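Dehydrogenase (Sinorhizobium meliloti, PDB 3UOE) probably acts as an oxidoreductase, as a member of the LDH2/MDH2 family of malate/L-lactate dehydrogenases. Local coordinates at residues 131-136 / 262-267; 158-163 / 254-259; 162-167 / 270-275. One frame throughout, in Å; residues are numbered along the deposited sequence.

Contact 1 of 3, residues 131-136 / 262-267; sequences IAAIRN and ALAGSN
Leu263, in the last turn of its helix, meets the strand at two points. Its CD1 comes within 4.2 Å of Ile131 CD1, the side chains crossing at about a right angle, and its carbonyl O lies 3.5 Å from Ala133 CB. Ile131 reaches this place because CG1 is anti to the backbone N (chi1 -179°) and the chain runs on extended to CD1. Ala264 buries the most surface: its CB sits 3.3 Å from Ile134 O, and its CA packs 3.7 Å from Ala133 CB. With the CA atoms of Ala133 and Ala264 4.5 Å apart, methyl side chains on both sides suit this close approach. The carbonyl O of Ala264 lies against CB and CD of Arg135, and a water 2.7 Å from Ala264 O, also within hydrogen-bonding distance of Ala133 O, accepts from Arg135 NH1 at the guanidinium edge, in its plane. Gly265 leaves the helix with positive phi (69°). The C-terminal end of helix 246-264 lies on strand 129-137, between strands 99-105 and 285-291; Leu287 touches both Ala133 and Leu263, helix 109-127 covers Ala132 and Ile134, and Ile291 of the second subunit packs on Leu263.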
loop_
_atom_site.group_PDB
_atom_site.type_symbol
_atom_site.label_atom_id
_atom_site.label_comp_id
_atom_site.label_asym_id
_atom_site.label_seq_id
_atom_site.Cartn_x
_atom_site.Cartn_y
_atom_site.Cartn_z
ATOM N N ILE A 131 -0.838 -12.945 -9.759
ATOM C CA ILE A 131 0.179 -12.677 -8.764
ATOM C C ILE A 131 1.292 -13.713 -8.818
ATOM O O ILE A 131 1.036 -14.902 -8.983
ATOM C CB ILE A 131 -0.423 -12.670 -7.343
ATOM C CG1 ILE A 131 0.659 -12.361 -6.304
ATOM C CG2 ILE A 131 -1.119 -14.012 -7.057
ATOM C CD1 ILE A 131 0.108 -11.870 -4.956
ATOM N N ALA A 132 2.525 -13.243 -8.685
ATOM C CA ALA A 132 3.661 -14.117 -8.478
ATOM C C ALA A 132 4.255 -13.884 -7.082
ATOM O O ALA A 132 4.569 -12.746 -6.692
ATOM C CB ALA A 132 4.712 -13.910 -9.576
ATOM N N ALA A 133 4.377 -14.968 -6.326
ATOM C CA ALA A 133 4.887 -14.910 -4.968
ATOM C C ALA A 133 6.219 -15.637 -4.915
ATOM O O ALA A 133 6.276 -16.860 -5.068
ATOM C CB ALA A 133 3.888 -15.527 -3.994
ATOM N N ILE A 134 7.281 -14.870 -4.686
ATOM C CA ILE A 134 8.654 -15.353 -4.801
ATOM C C ILE A 134 9.314 -15.566 -3.451
ATOM O O ILE A 134 9.214 -14.724 -2.561
ATOM C CB ILE A 134 9.534 -14.335 -5.579
ATOM C CG1 ILE A 134 8.932 -14.026 -6.952
ATOM C CG2 ILE A 134 10.968 -14.833 -5.700
ATOM C CD1 ILE A 134 9.373 -12.683 -7.506
ATOM N N ARG A 135 10.000 -16.695 -3.313
ATOM C CA ARG A 135 10.814 -16.978 -2.141
ATOM C C ARG A 135 12.193 -17.390 -2.634
ATOM O O ARG A 135 12.383 -17.611 -3.828
ATOM C CB ARG A 135 10.193 -18.101 -1.297
ATOM C CG ARG A 135 10.228 -19.474 -1.964
ATOM C CD ARG A 135 9.278 -20.455 -1.285
ATOM N NE ARG A 135 9.375 -21.799 -1.845
ATOM C CZ ARG A 135 8.677 -22.239 -2.893
ATOM N NH1 ARG A 135 7.816 -21.441 -3.519
ATOM N NH2 ARG A 135 8.848 -23.484 -3.327
ATOM N N ASN A 136 13.155 -17.475 -1.720
ATOM C CA ASN A 136 14.478 -18.000 -2.041
ATOM C C ASN A 136 15.113 -17.292 -3.239
ATOM O O ASN A 136 15.722 -17.931 -4.105
ATOM C CB ASN A 136 14.393 -19.515 -2.275
ATOM C CG ASN A 136 15.746 -20.214 -2.171
ATOM O OD1 ASN A 136 16.646 -19.760 -1.468
ATOM N ND2 ASN A 136 15.881 -21.337 -2.867
ATOM N N ALA A 262 2.833 -14.756 4.155
ATOM C CA ALA A 262 1.686 -15.629 3.926
ATOM C C ALA A 262 1.667 -16.194 2.520
ATOM O O ALA A 262 1.428 -17.376 2.332
ATOM C CB ALA A 262 0.390 -14.881 4.193
ATOM N N LEU A 263 1.920 -15.343 1.531
ATOM C CA LEU A 263 1.779 -15.742 0.138
ATOM C C LEU A 263 3.053 -16.326 -0.466
ATOM O O LEU A 263 2.993 -17.331 -1.179
ATOM C CB LEU A 263 1.262 -14.568 -0.696
ATOM C CG LEU A 263 -0.091 -14.047 -0.192
ATOM C CD1 LEU A 263 -0.541 -12.788 -0.950
ATOM C CD2 LEU A 263 -1.137 -15.146 -0.307
ATOM N N ALA A 264 4.197 -15.695 -0.189
ATOM C CA ALA A 264 5.474 -16.154 -0.727
ATOM C C ALA A 264 6.030 -17.330 0.065
ATOM O O ALA A 264 6.818 -18.118 -0.463
ATOM C CB ALA A 264 6.493 -15.015 -0.763
ATOM N N GLY A 265 5.620 -17.437 1.329
ATOM C CA GLY A 265 6.125 -18.476 2.209
ATOM C C GLY A 265 7.588 -18.230 2.532
ATOM O O GLY A 265 8.379 -19.155 2.675
ATOM N N SER A 266 7.955 -16.961 2.624
ATOM C CA SER A 266 9.289 -16.582 3.048
ATOM C C SER A 266 9.239 -16.417 4.562
ATOM O O SER A 266 8.179 -16.556 5.166
ATOM C CB SER A 266 9.679 -15.261 2.391
ATOM O OG SER A 266 8.614 -14.323 2.492
ATOM N N ASN A 267 10.370 -16.104 5.176
ATOM C CA ASN A 267 10.408 -15.899 6.618
ATOM C C ASN A 267 10.030 -14.487 7.057
ATOM O O ASN A 267 10.263 -13.509 6.333
ATOM C CB ASN A 267 11.779 -16.292 7.164
ATOM C CG ASN A 267 12.003 -17.789 7.112
ATOM O OD1 ASN A 267 12.694 -18.294 6.240
ATOM N ND2 ASN A 267 11.377 -18.507 8.022
HETATM O O HOH W 1 6.742 -18.744 -3.099
#

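Contact 2 of 3, residues 158-163 / 254-259; sequences IVMSTS and LAIELL
Met160, a selenomethionine, buries the most surface here, and its terminal methyl does most of the touching. CE lies 3.4 Å from Ile256 CG2 and equally near Ile256 O, and 3.7 Å from Leu259 CB, so it sits over one turn of the helix between residues three apart. The bend at chi3 (48°) turns CE toward the helix. Ile256 answers with its CG2 branch, which also lies 3.9 Å from Met160 CG; having CG2 anti to the backbone N puts that methyl on the strand side. This is helix-on-sheet packing: helix 246-264 lies on one face of the mixed sheet, and Leu287 of the adjacent strand 285-291 touches both Met160 and Leu259. Thr162, just past the strand's end, sets its methyl CG2 4.1 Å from Glu257 CA, while its OG1 accepts a hydrogen bond from Gly285 N, at the start of strand 285-291. Glu257 starts away from the strand, but its bent side chain brings OE2 to 4.3 Å from Thr162 CG2. That buried carboxylate is satisfied by other groups: OE2 accepts from Ala269 N, and OE1 from Gly178 N and Asn180 ND2.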
loop_
_atom_site.group_PDB
_atom_site.type_symbol
_atom_site.label_atom_id
_atom_site.label_comp_id
_atom_site.label_asym_id
_atom_site.label_seq_id
_atom_site.Cartn_x
_atom_site.Cartn_y
_atom_site.Cartn_z
ATOM N N ILE A 158 2.151 -3.884 -9.185
ATOM C CA ILE A 158 2.289 -3.653 -7.757
ATOM C C ILE A 158 3.342 -4.607 -7.221
ATOM O O ILE A 158 3.259 -5.824 -7.436
ATOM C CB ILE A 158 0.949 -3.869 -7.040
ATOM C CG1 ILE A 158 -0.101 -2.935 -7.651
ATOM C CG2 ILE A 158 1.083 -3.663 -5.520
ATOM C CD1 ILE A 158 -1.458 -3.054 -7.030
ATOM N N VAL A 159 4.353 -4.051 -6.553
ATOM C CA VAL A 159 5.513 -4.831 -6.155
ATOM C C VAL A 159 5.842 -4.620 -4.688
ATOM O O VAL A 159 5.773 -3.495 -4.187
ATOM C CB VAL A 159 6.737 -4.467 -6.993
ATOM C CG1 VAL A 159 7.728 -5.625 -7.002
ATOM C CG2 VAL A 159 6.316 -4.109 -8.406
HETATM N N MSE A 160 6.184 -5.712 -4.009
HETATM C CA MSE A 160 6.564 -5.683 -2.596
HETATM C C MSE A 160 7.734 -6.615 -2.359
HETATM O O MSE A 160 7.894 -7.625 -3.050
HETATM C CB MSE A 160 5.412 -6.144 -1.702
HETATM C CG MSE A 160 4.375 -5.091 -1.411
HETATM SE SE MSE A 160 2.674 -5.911 -0.866
HETATM C CE MSE A 160 3.321 -7.185 0.455
ATOM N N SER A 161 8.543 -6.282 -1.363
ATOM C CA SER A 161 9.665 -7.118 -0.984
ATOM C C SER A 161 9.912 -6.860 0.489
ATOM O O SER A 161 9.733 -5.733 0.965
ATOM C CB SER A 161 10.905 -6.743 -1.803
ATOM O OG SER A 161 11.958 -7.688 -1.649
ATOM N N THR A 162 10.298 -7.904 1.213
ATOM C CA THR A 162 10.646 -7.769 2.618
ATOM C C THR A 162 12.163 -7.843 2.830
ATOM O O THR A 162 12.935 -7.925 1.865
ATOM C CB THR A 162 9.939 -8.829 3.473
ATOM O OG1 THR A 162 10.304 -10.140 3.017
ATOM C CG2 THR A 162 8.420 -8.644 3.403
ATOM N N SER A 163 12.587 -7.824 4.090
ATOM C CA SER A 163 14.013 -7.732 4.406
ATOM C C SER A 163 14.335 -8.230 5.808
ATOM O O SER A 163 13.458 -8.710 6.511
ATOM C CB SER A 163 14.459 -6.274 4.309
ATOM O OG SER A 163 14.032 -5.570 5.458
ATOM N N LEU A 254 3.787 -3.387 8.261
ATOM C CA LEU A 254 3.391 -4.647 8.881
ATOM C C LEU A 254 2.456 -5.453 7.983
ATOM O O LEU A 254 2.599 -6.671 7.874
ATOM C CB LEU A 254 2.725 -4.398 10.239
ATOM C CG LEU A 254 2.419 -5.669 11.035
ATOM C CD1 LEU A 254 3.701 -6.474 11.258
ATOM C CD2 LEU A 254 1.733 -5.353 12.375
ATOM N N ALA A 255 1.502 -4.773 7.342
ATOM C CA ALA A 255 0.656 -5.425 6.348
ATOM C C ALA A 255 1.539 -6.096 5.300
ATOM O O ALA A 255 1.382 -7.279 5.007
ATOM C CB ALA A 255 -0.295 -4.425 5.692
ATOM N N ILE A 256 2.480 -5.334 4.752
ATOM C CA ILE A 256 3.380 -5.857 3.736
ATOM C C ILE A 256 4.102 -7.099 4.251
ATOM O O ILE A 256 4.138 -8.137 3.580
ATOM C CB ILE A 256 4.381 -4.785 3.273
ATOM C CG1 ILE A 256 3.633 -3.657 2.559
ATOM C CG2 ILE A 256 5.442 -5.385 2.358
ATOM C CD1 ILE A 256 4.447 -2.429 2.305
ATOM N N GLU A 257 4.651 -6.993 5.456
ATOM C CA GLU A 257 5.351 -8.104 6.096
ATOM C C GLU A 257 4.503 -9.374 6.054
ATOM O O GLU A 257 4.967 -10.444 5.658
ATOM C CB GLU A 257 5.651 -7.745 7.557
ATOM C CG GLU A 257 6.529 -8.750 8.280
ATOM C CD GLU A 257 7.992 -8.562 7.928
ATOM O OE1 GLU A 257 8.460 -7.400 7.989
ATOM O OE2 GLU A 257 8.665 -9.563 7.577
ATOM N N LEU A 258 3.249 -9.235 6.466
ATOM C CA LEU A 258 2.349 -10.371 6.633
ATOM C C LEU A 258 1.905 -10.926 5.288
ATOM O O LEU A 258 1.866 -12.135 5.106
ATOM C CB LEU A 258 1.127 -9.957 7.466
ATOM C CG LEU A 258 1.447 -9.348 8.836
ATOM C CD1 LEU A 258 0.234 -8.638 9.433
ATOM C CD2 LEU A 258 1.973 -10.418 9.789
ATOM N N LEU A 259 1.569 -10.041 4.350
ATOM C CA LEU A 259 1.190 -10.480 3.014
ATOM C C LEU A 259 2.332 -11.250 2.359
ATOM O O LEU A 259 2.129 -12.337 1.815
ATOM C CB LEU A 259 0.769 -9.298 2.135
ATOM C CG LEU A 259 -0.512 -8.563 2.541
ATOM C CD1 LEU A 259 -0.549 -7.171 1.925
ATOM C CD2 LEU A 259 -1.739 -9.364 2.132
#

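Contact 3 of 3, residues 162-167 / 270-275; sequences TSEALV and PDVNGT
Glu164 and Val272 bring the two backbones to 4.7 Å between CA atoms, and Ala165 and Pro270 to 5.0 Å; neither segment is a regular strand. A water links the chains, accepting from Ala165 N and donating to Val272 O. Val272 places CG1 3.4 Å from Ser163 C, against the flat of the backbone, because that methyl stands anti to its N (chi1 170°). Ala165 CB rests 3.8 Å from Pro270 N. The contact joins the loop between strands 156-161 and 182-186 to the loop between helix 246-264 and strand 285-291, the first running on into a classic beta bulge, Leu166 and Val167 both facing Ile177. Glu164 buries the most surface: bent at chi2 (87°), it passes CG 3.2 Å from Val272 O and delivers its carboxylate to Thr275. There OE2 accepts from Thr275 N at 3.0 Å, on its syn side and 24° out of the carboxylate plane, and from Leu276 N. OE1, buried without a polar partner in the model, lies 3.2 Å from Thr275 CB. With an alanine here the carboxylate is gone, and the amides of Thr275 and Leu276 would probably be left without the acceptor they share.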
loop_
_atom_site.group_PDB
_atom_site.type_symbol
_atom_site.label_atom_id
_atom_site.label_comp_id
_atom_site.label_asym_id
_atom_site.label_seq_id
_atom_site.Cartn_x
_atom_site.Cartn_y
_atom_site.Cartn_z
ATOM N N THR A 162 10.298 -7.904 1.213
ATOM C CA THR A 162 10.646 -7.769 2.618
ATOM C C THR A 162 12.163 -7.843 2.830
ATOM O O THR A 162 12.935 -7.925 1.865
ATOM C CB THR A 162 9.939 -8.829 3.473
ATOM O OG1 THR A 162 10.304 -10.140 3.017
ATOM C CG2 THR A 162 8.420 -8.644 3.403
ATOM N N SER A 163 12.587 -7.824 4.090
ATOM C CA SER A 163 14.013 -7.732 4.406
ATOM C C SER A 163 14.335 -8.230 5.808
ATOM O O SER A 163 13.458 -8.710 6.511
ATOM C CB SER A 163 14.459 -6.274 4.309
ATOM O OG SER A 163 14.032 -5.570 5.458
ATOM N N GLU A 164 15.605 -8.113 6.194
ATOM C CA GLU A 164 16.024 -8.292 7.574
ATOM C C GLU A 164 15.225 -7.338 8.455
ATOM O O GLU A 164 14.878 -6.231 8.030
ATOM C CB GLU A 164 17.514 -7.966 7.750
ATOM C CG GLU A 164 18.500 -9.040 7.297
ATOM C CD GLU A 164 18.850 -8.939 5.820
ATOM O OE1 GLU A 164 18.077 -8.315 5.053
ATOM O OE2 GLU A 164 19.910 -9.486 5.426
ATOM N N ALA A 165 14.941 -7.768 9.677
ATOM C CA ALA A 165 14.294 -6.915 10.658
ATOM C C ALA A 165 15.164 -5.688 10.923
ATOM O O ALA A 165 16.230 -5.792 11.526
ATOM C CB ALA A 165 14.057 -7.697 11.953
ATOM N N LEU A 166 14.718 -4.525 10.462
ATOM C CA LEU A 166 15.505 -3.309 10.614
ATOM C C LEU A 166 14.699 -2.162 11.198
ATOM O O LEU A 166 15.260 -1.128 11.568
ATOM C CB LEU A 166 16.080 -2.882 9.264
ATOM C CG LEU A 166 17.058 -3.884 8.654
ATOM C CD1 LEU A 166 17.310 -3.563 7.184
ATOM C CD2 LEU A 166 18.356 -3.933 9.466
ATOM N N VAL A 167 13.391 -2.359 11.299
ATOM C CA VAL A 167 12.462 -1.276 11.593
ATOM C C VAL A 167 11.665 -1.610 12.837
ATOM O O VAL A 167 11.143 -2.716 12.963
ATOM C CB VAL A 167 11.468 -1.094 10.418
ATOM C CG1 VAL A 167 10.390 -0.057 10.753
ATOM C CG2 VAL A 167 12.217 -0.732 9.127
ATOM N N PRO A 270 12.262 -11.001 11.601
ATOM C CA PRO A 270 13.247 -11.384 12.627
ATOM C C PRO A 270 14.087 -12.612 12.229
ATOM O O PRO A 270 15.197 -12.776 12.730
ATOM C CB PRO A 270 12.373 -11.707 13.856
ATOM C CG PRO A 270 11.104 -10.933 13.641
ATOM C CD PRO A 270 10.888 -10.983 12.140
ATOM N N ASP A 271 13.569 -13.454 11.340
ATOM C CA ASP A 271 14.294 -14.645 10.903
ATOM C C ASP A 271 14.989 -14.434 9.573
ATOM O O ASP A 271 15.597 -15.365 9.031
ATOM C CB ASP A 271 13.341 -15.837 10.771
ATOM C CG ASP A 271 12.617 -16.142 12.061
ATOM O OD1 ASP A 271 11.379 -16.324 12.031
ATOM O OD2 ASP A 271 13.291 -16.171 13.108
ATOM N N VAL A 272 14.898 -13.223 9.036
ATOM C CA VAL A 272 15.403 -12.981 7.690
ATOM C C VAL A 272 16.888 -12.624 7.667
ATOM O O VAL A 272 17.345 -11.787 8.448
ATOM C CB VAL A 272 14.576 -11.887 6.967
ATOM C CG1 VAL A 272 15.248 -11.467 5.654
ATOM C CG2 VAL A 272 13.148 -12.379 6.723
ATOM N N ASN A 273 17.641 -13.281 6.788
ATOM C CA ASN A 273 19.030 -12.889 6.514
ATOM C C ASN A 273 19.297 -12.925 5.007
ATOM O O ASN A 273 18.370 -13.072 4.195
ATOM C CB ASN A 273 20.043 -13.838 7.168
ATOM C CG ASN A 273 19.574 -14.408 8.487
ATOM O OD1 ASN A 273 19.191 -15.584 8.572
ATOM N ND2 ASN A 273 19.630 -13.597 9.533
ATOM N N GLY A 274 20.574 -12.833 4.640
ATOM C CA GLY A 274 20.982 -13.110 3.276
ATOM C C GLY A 274 20.920 -11.939 2.319
ATOM O O GLY A 274 21.173 -12.091 1.130
ATOM N N THR A 275 20.574 -10.764 2.832
ATOM C CA THR A 275 20.543 -9.569 2.008
ATOM C C THR A 275 21.701 -8.628 2.365
ATOM O O THR A 275 22.358 -8.070 1.486
ATOM C CB THR A 275 19.183 -8.865 2.143
ATOM O OG1 THR A 275 18.336 -9.264 1.052
ATOM C CG2 THR A 275 19.338 -7.371 2.154
HETATM O O HOH W 2 16.651 -9.925 10.566
#

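From the N terminus, strand 129-137 supplies the first partner of contact 1, which waits until residues 262-267 to close. Within that span residues 158-163, the end of strand 156-161 and what follows, open contact 2, completed by 254-259, so contact 2 is nested in contact 1. Thr162 and Ser163, common to contacts 2 and 3, also open contact 3, closed by 270-275 after the segment of contact 1 has passed; contacts 1 and 3 therefore cross, and Asn267 O meets Val272 CG2 at 3.1 Å. Contacts 1 and 2, with centres about 10 Å apart, fix successive parts of helix 246-264 on one sheet, while contact 3 joins the loops that follow that helix and strand 156-161.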